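Local atomic coordinates of surface protein SPB1 (Streptococcus agalactiae, PDB entry 4UZG), a protein that forms the backbone of the group B streptococcal type 2b pilus, probably as a subunit that sortase links covalently into the fibre. Residues A[5-17]-A[226-238]. Sequence-based numbering, arbitrary orientation.
Sequences TVDQKTYSVGDTV and ITITGLKEGTYYL. With EDO (1,2-ethanediol), chain B; EDO (1,2-ethanediol), chain C.
Lys232, Glu233 and Thr10 carry the contact in which the short connection 232-233, which passes from strand 225-231 of one sheet to strand 234-240 of another, meets the connection 7-15, an example of two beta domains joined by polar side chains reaching into a neighbouring loop. Lys232 has the most surface buried: with CG anti to the backbone N (chi1 -169°) its chain runs straight as far as CE, passing Thr10, and bends only at the end. There NZ donates to Gln8 OE1 at 2.8 Å, on a lone pair in the amide plane, and to Thr10 O, also at 2.8 Å. A water bridging to Asp15 OD2 is the third close partner of this ammonium and a second water a more distant fourth; the N-H bonds are shared among them, and together they probably stabilise the charge.

The hydroxyl of Thr10 works in both directions. Its OG1 takes a nearly straight bond from Glu233 N (2.9 Å, 172°) and donates a hydrogen bond to the anti lone pair of Glu233 OE1, 2.8 Å away; the glutamate thus closes on the threonine through backbone and carboxylate together. OE1 also accepts a hydrogen bond from the more distant water beside Lys232 NZ. Farther along, Ser12 OG accepts from Lys232 N (2.9 Å), and Val13 N donates to Gly230 O (2.9 Å), while Val13 CG2 lies against Gly230 CA.

Connection 7-15 links strands 4-6 and 16-26 at the edge of the large N-terminal mixed sheet, whereas connection 232-233 belongs to the prealbumin-like domain, where the adjoining Leu231 packs on Ile171 of strand 169-177 and Leu191 of strand 188-192, one from each sheet; the contact therefore bridges two domains placed end to end.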
# COMPACT_ATOMS: atom_id res chain seq x y z
N THR A 5 3.30 9.28 -6.30
CA THR A 5 4.07 8.63 -5.25
C THR A 5 3.17 8.26 -4.07
O THR A 5 2.04 8.74 -3.96
CB THR A 5 5.20 9.56 -4.74
OG1 THR A 5 4.64 10.78 -4.25
CG2 THR A 5 6.20 9.88 -5.83
N VAL A 6 3.68 7.37 -3.22
CA VAL A 6 3.04 7.01 -1.96
C VAL A 6 4.02 7.30 -0.82
O VAL A 6 5.23 7.38 -1.04
CB VAL A 6 2.54 5.56 -1.93
CG1 VAL A 6 1.42 5.41 -2.94
CG2 VAL A 6 3.66 4.57 -2.19
N ASP A 7 3.49 7.37 0.40
CA ASP A 7 4.27 7.82 1.53
C ASP A 7 5.16 6.77 2.17
O ASP A 7 6.04 7.14 2.93
CB ASP A 7 3.39 8.51 2.59
CG ASP A 7 2.38 7.60 3.27
OD1 ASP A 7 1.74 6.76 2.63
OD2 ASP A 7 2.21 7.77 4.47
N GLN A 8 4.94 5.49 1.90
CA GLN A 8 5.75 4.42 2.50
C GLN A 8 6.15 3.43 1.43
O GLN A 8 5.40 3.18 0.48
CB GLN A 8 4.98 3.67 3.59
CG GLN A 8 4.58 4.56 4.76
CD GLN A 8 5.72 4.82 5.71
OE1 GLN A 8 6.17 3.92 6.38
NE2 GLN A 8 6.21 6.05 5.77
N LYS A 9 7.30 2.79 1.62
CA LYS A 9 7.77 1.77 0.70
C LYS A 9 6.90 0.51 0.73
O LYS A 9 6.75 -0.17 -0.28
CB LYS A 9 9.22 1.41 1.02
CG LYS A 9 10.21 2.53 0.77
CD LYS A 9 11.64 2.12 1.19
CE LYS A 9 11.79 1.87 2.71
NZ LYS A 9 11.67 3.10 3.57
N THR A 10 6.36 0.18 1.90
CA THR A 10 5.47 -0.96 2.08
C THR A 10 4.44 -0.62 3.13
O THR A 10 4.61 0.33 3.92
CB THR A 10 6.22 -2.25 2.51
OG1 THR A 10 6.79 -2.04 3.79
CG2 THR A 10 7.28 -2.65 1.53
N TYR A 11 3.39 -1.43 3.17
CA TYR A 11 2.26 -1.26 4.07
C TYR A 11 1.80 -2.61 4.58
O TYR A 11 2.05 -3.64 3.95
CB TYR A 11 1.08 -0.63 3.32
CG TYR A 11 1.35 0.75 2.80
CD1 TYR A 11 1.12 1.87 3.58
CD2 TYR A 11 1.84 0.95 1.52
CE1 TYR A 11 1.39 3.15 3.09
CE2 TYR A 11 2.10 2.22 1.02
CZ TYR A 11 1.89 3.31 1.81
OH TYR A 11 2.16 4.55 1.27
N SER A 12 1.09 -2.61 5.69
CA SER A 12 0.26 -3.74 6.09
C SER A 12 -1.16 -3.52 5.60
O SER A 12 -1.65 -2.39 5.51
CB SER A 12 0.22 -3.93 7.60
OG SER A 12 1.45 -4.41 8.08
N VAL A 13 -1.85 -4.63 5.29
CA VAL A 13 -3.27 -4.59 4.99
C VAL A 13 -4.00 -3.83 6.09
O VAL A 13 -3.75 -4.04 7.28
CB VAL A 13 -3.78 -6.02 4.76
CG1 VAL A 13 -5.30 -6.08 4.79
CG2 VAL A 13 -3.24 -6.57 3.44
N GLY A 14 -4.87 -2.92 5.68
CA GLY A 14 -5.60 -2.04 6.57
C GLY A 14 -4.98 -0.66 6.76
O GLY A 14 -5.65 0.24 7.28
N ASP A 15 -3.73 -0.49 6.34
CA ASP A 15 -3.06 0.79 6.50
C ASP A 15 -3.65 1.85 5.55
O ASP A 15 -4.15 1.56 4.46
CB ASP A 15 -1.56 0.70 6.18
CG ASP A 15 -0.72 0.02 7.25
OD1 ASP A 15 -1.23 -0.36 8.32
OD2 ASP A 15 0.50 -0.11 6.97
N THR A 16 -3.54 3.08 5.99
CA THR A 16 -3.81 4.24 5.15
C THR A 16 -2.60 4.50 4.26
O THR A 16 -1.47 4.65 4.75
CB THR A 16 -4.09 5.47 6.01
OG1 THR A 16 -5.23 5.19 6.83
CG2 THR A 16 -4.35 6.70 5.15
N VAL A 17 -2.85 4.56 2.96
CA VAL A 17 -1.87 4.90 1.95
C VAL A 17 -2.09 6.35 1.56
O VAL A 17 -3.19 6.71 1.15
CB VAL A 17 -2.06 4.00 0.70
CG1 VAL A 17 -1.07 4.38 -0.39
CG2 VAL A 17 -1.94 2.52 1.06
N ILE A 226 2.35 -22.35 7.43
CA ILE A 226 1.46 -21.22 7.70
C ILE A 226 1.85 -20.12 6.72
O ILE A 226 3.04 -19.80 6.60
CB ILE A 226 1.66 -20.67 9.13
CG1 ILE A 226 1.16 -21.66 10.17
CG2 ILE A 226 0.95 -19.31 9.31
CD1 ILE A 226 1.74 -21.42 11.55
N THR A 227 0.86 -19.48 6.09
CA THR A 227 1.12 -18.30 5.27
C THR A 227 0.43 -17.10 5.88
O THR A 227 -0.78 -17.12 6.12
CB THR A 227 0.64 -18.52 3.81
OG1 THR A 227 1.24 -19.70 3.29
CG2 THR A 227 1.03 -17.35 2.94
N ILE A 228 1.19 -16.03 6.11
CA ILE A 228 0.65 -14.75 6.58
C ILE A 228 0.96 -13.73 5.51
O ILE A 228 2.12 -13.43 5.24
CB ILE A 228 1.24 -14.33 7.95
CG1 ILE A 228 1.06 -15.45 8.99
CG2 ILE A 228 0.57 -13.04 8.38
CD1 ILE A 228 1.72 -15.15 10.33
N THR A 229 -0.09 -13.21 4.87
CA THR A 229 0.06 -12.32 3.72
C THR A 229 -0.47 -10.95 4.06
O THR A 229 -1.60 -10.81 4.51
CB THR A 229 -0.72 -12.88 2.52
OG1 THR A 229 -0.31 -14.23 2.29
CG2 THR A 229 -0.52 -12.02 1.27
N GLY A 230 0.34 -9.92 3.80
CA GLY A 230 -0.13 -8.56 3.93
C GLY A 230 0.53 -7.72 5.02
O GLY A 230 -0.15 -6.93 5.67
N LEU A 231 1.84 -7.87 5.20
CA LEU A 231 2.58 -7.22 6.27
C LEU A 231 3.59 -6.21 5.71
O LEU A 231 4.28 -6.44 4.73
CB LEU A 231 3.38 -8.26 7.07
CG LEU A 231 2.53 -9.27 7.84
CD1 LEU A 231 3.41 -10.41 8.32
CD2 LEU A 231 1.84 -8.60 9.00
N LYS A 232 3.72 -5.12 6.44
CA LYS A 232 4.72 -4.11 6.21
C LYS A 232 6.12 -4.69 6.44
O LYS A 232 6.31 -5.60 7.26
CB LYS A 232 4.45 -2.95 7.21
CG LYS A 232 5.23 -1.68 6.95
CD LYS A 232 4.80 -0.58 7.93
CE LYS A 232 5.49 0.75 7.71
NZ LYS A 232 5.00 1.43 6.46
N GLU A 233 7.13 -4.14 5.78
CA GLU A 233 8.50 -4.51 6.08
C GLU A 233 8.79 -4.29 7.56
O GLU A 233 8.21 -3.41 8.20
CB GLU A 233 9.46 -3.67 5.24
CG GLU A 233 9.50 -2.24 5.67
CD GLU A 233 10.08 -1.35 4.59
OE1 GLU A 233 9.29 -0.85 3.76
OE2 GLU A 233 11.31 -1.14 4.60
N GLY A 234 9.73 -5.07 8.08
CA GLY A 234 10.14 -4.94 9.47
C GLY A 234 10.65 -6.25 10.01
O GLY A 234 10.88 -7.21 9.29
N THR A 235 10.82 -6.24 11.32
CA THR A 235 11.34 -7.41 12.04
C THR A 235 10.21 -8.00 12.87
O THR A 235 9.59 -7.30 13.67
CB THR A 235 12.50 -7.02 12.96
OG1 THR A 235 13.52 -6.40 12.19
CG2 THR A 235 13.08 -8.26 13.65
N TYR A 236 9.93 -9.28 12.68
CA TYR A 236 8.85 -9.97 13.36
C TYR A 236 9.41 -11.17 14.09
O TYR A 236 10.54 -11.59 13.86
CB TYR A 236 7.78 -10.39 12.33
CG TYR A 236 7.17 -9.21 11.62
CD1 TYR A 236 6.10 -8.53 12.18
CD2 TYR A 236 7.68 -8.73 10.41
CE1 TYR A 236 5.54 -7.41 11.55
CE2 TYR A 236 7.14 -7.63 9.79
CZ TYR A 236 6.05 -6.97 10.35
OH TYR A 236 5.47 -5.86 9.75
N TYR A 237 8.59 -11.75 14.97
CA TYR A 237 9.02 -12.87 15.79
C TYR A 237 7.94 -13.93 15.82
O TYR A 237 6.78 -13.66 16.13
CB TYR A 237 9.33 -12.39 17.22
CG TYR A 237 10.49 -11.42 17.25
CD1 TYR A 237 10.30 -10.06 17.08
CD2 TYR A 237 11.79 -11.89 17.38
CE1 TYR A 237 11.37 -9.17 17.05
CE2 TYR A 237 12.88 -11.00 17.34
CZ TYR A 237 12.65 -9.64 17.19
OH TYR A 237 13.73 -8.79 17.15
N LEU A 238 8.34 -15.15 15.48
CA LEU A 238 7.44 -16.29 15.47
C LEU A 238 7.41 -16.91 16.85
O LEU A 238 8.44 -17.37 17.33
CB LEU A 238 7.92 -17.33 14.47
CG LEU A 238 8.19 -16.83 13.04
CD1 LEU A 238 8.75 -17.93 12.16
CD2 LEU A 238 7.00 -16.21 12.41
C1 EDO B . 8.71 -3.37 12.85
O1 EDO B . 9.99 -3.94 12.68
C2 EDO B . 7.65 -4.44 12.65
O2 EDO B . 7.71 -5.41 13.68
C1 EDO C . -3.15 -15.27 5.09
O1 EDO C . -2.74 -14.02 5.62
C2 EDO C . -4.52 -15.15 4.44
O2 EDO C . -4.41 -14.31 3.29
O HOH W 1 7.75 0.93 4.88
O HOH W 2 2.27 1.93 7.13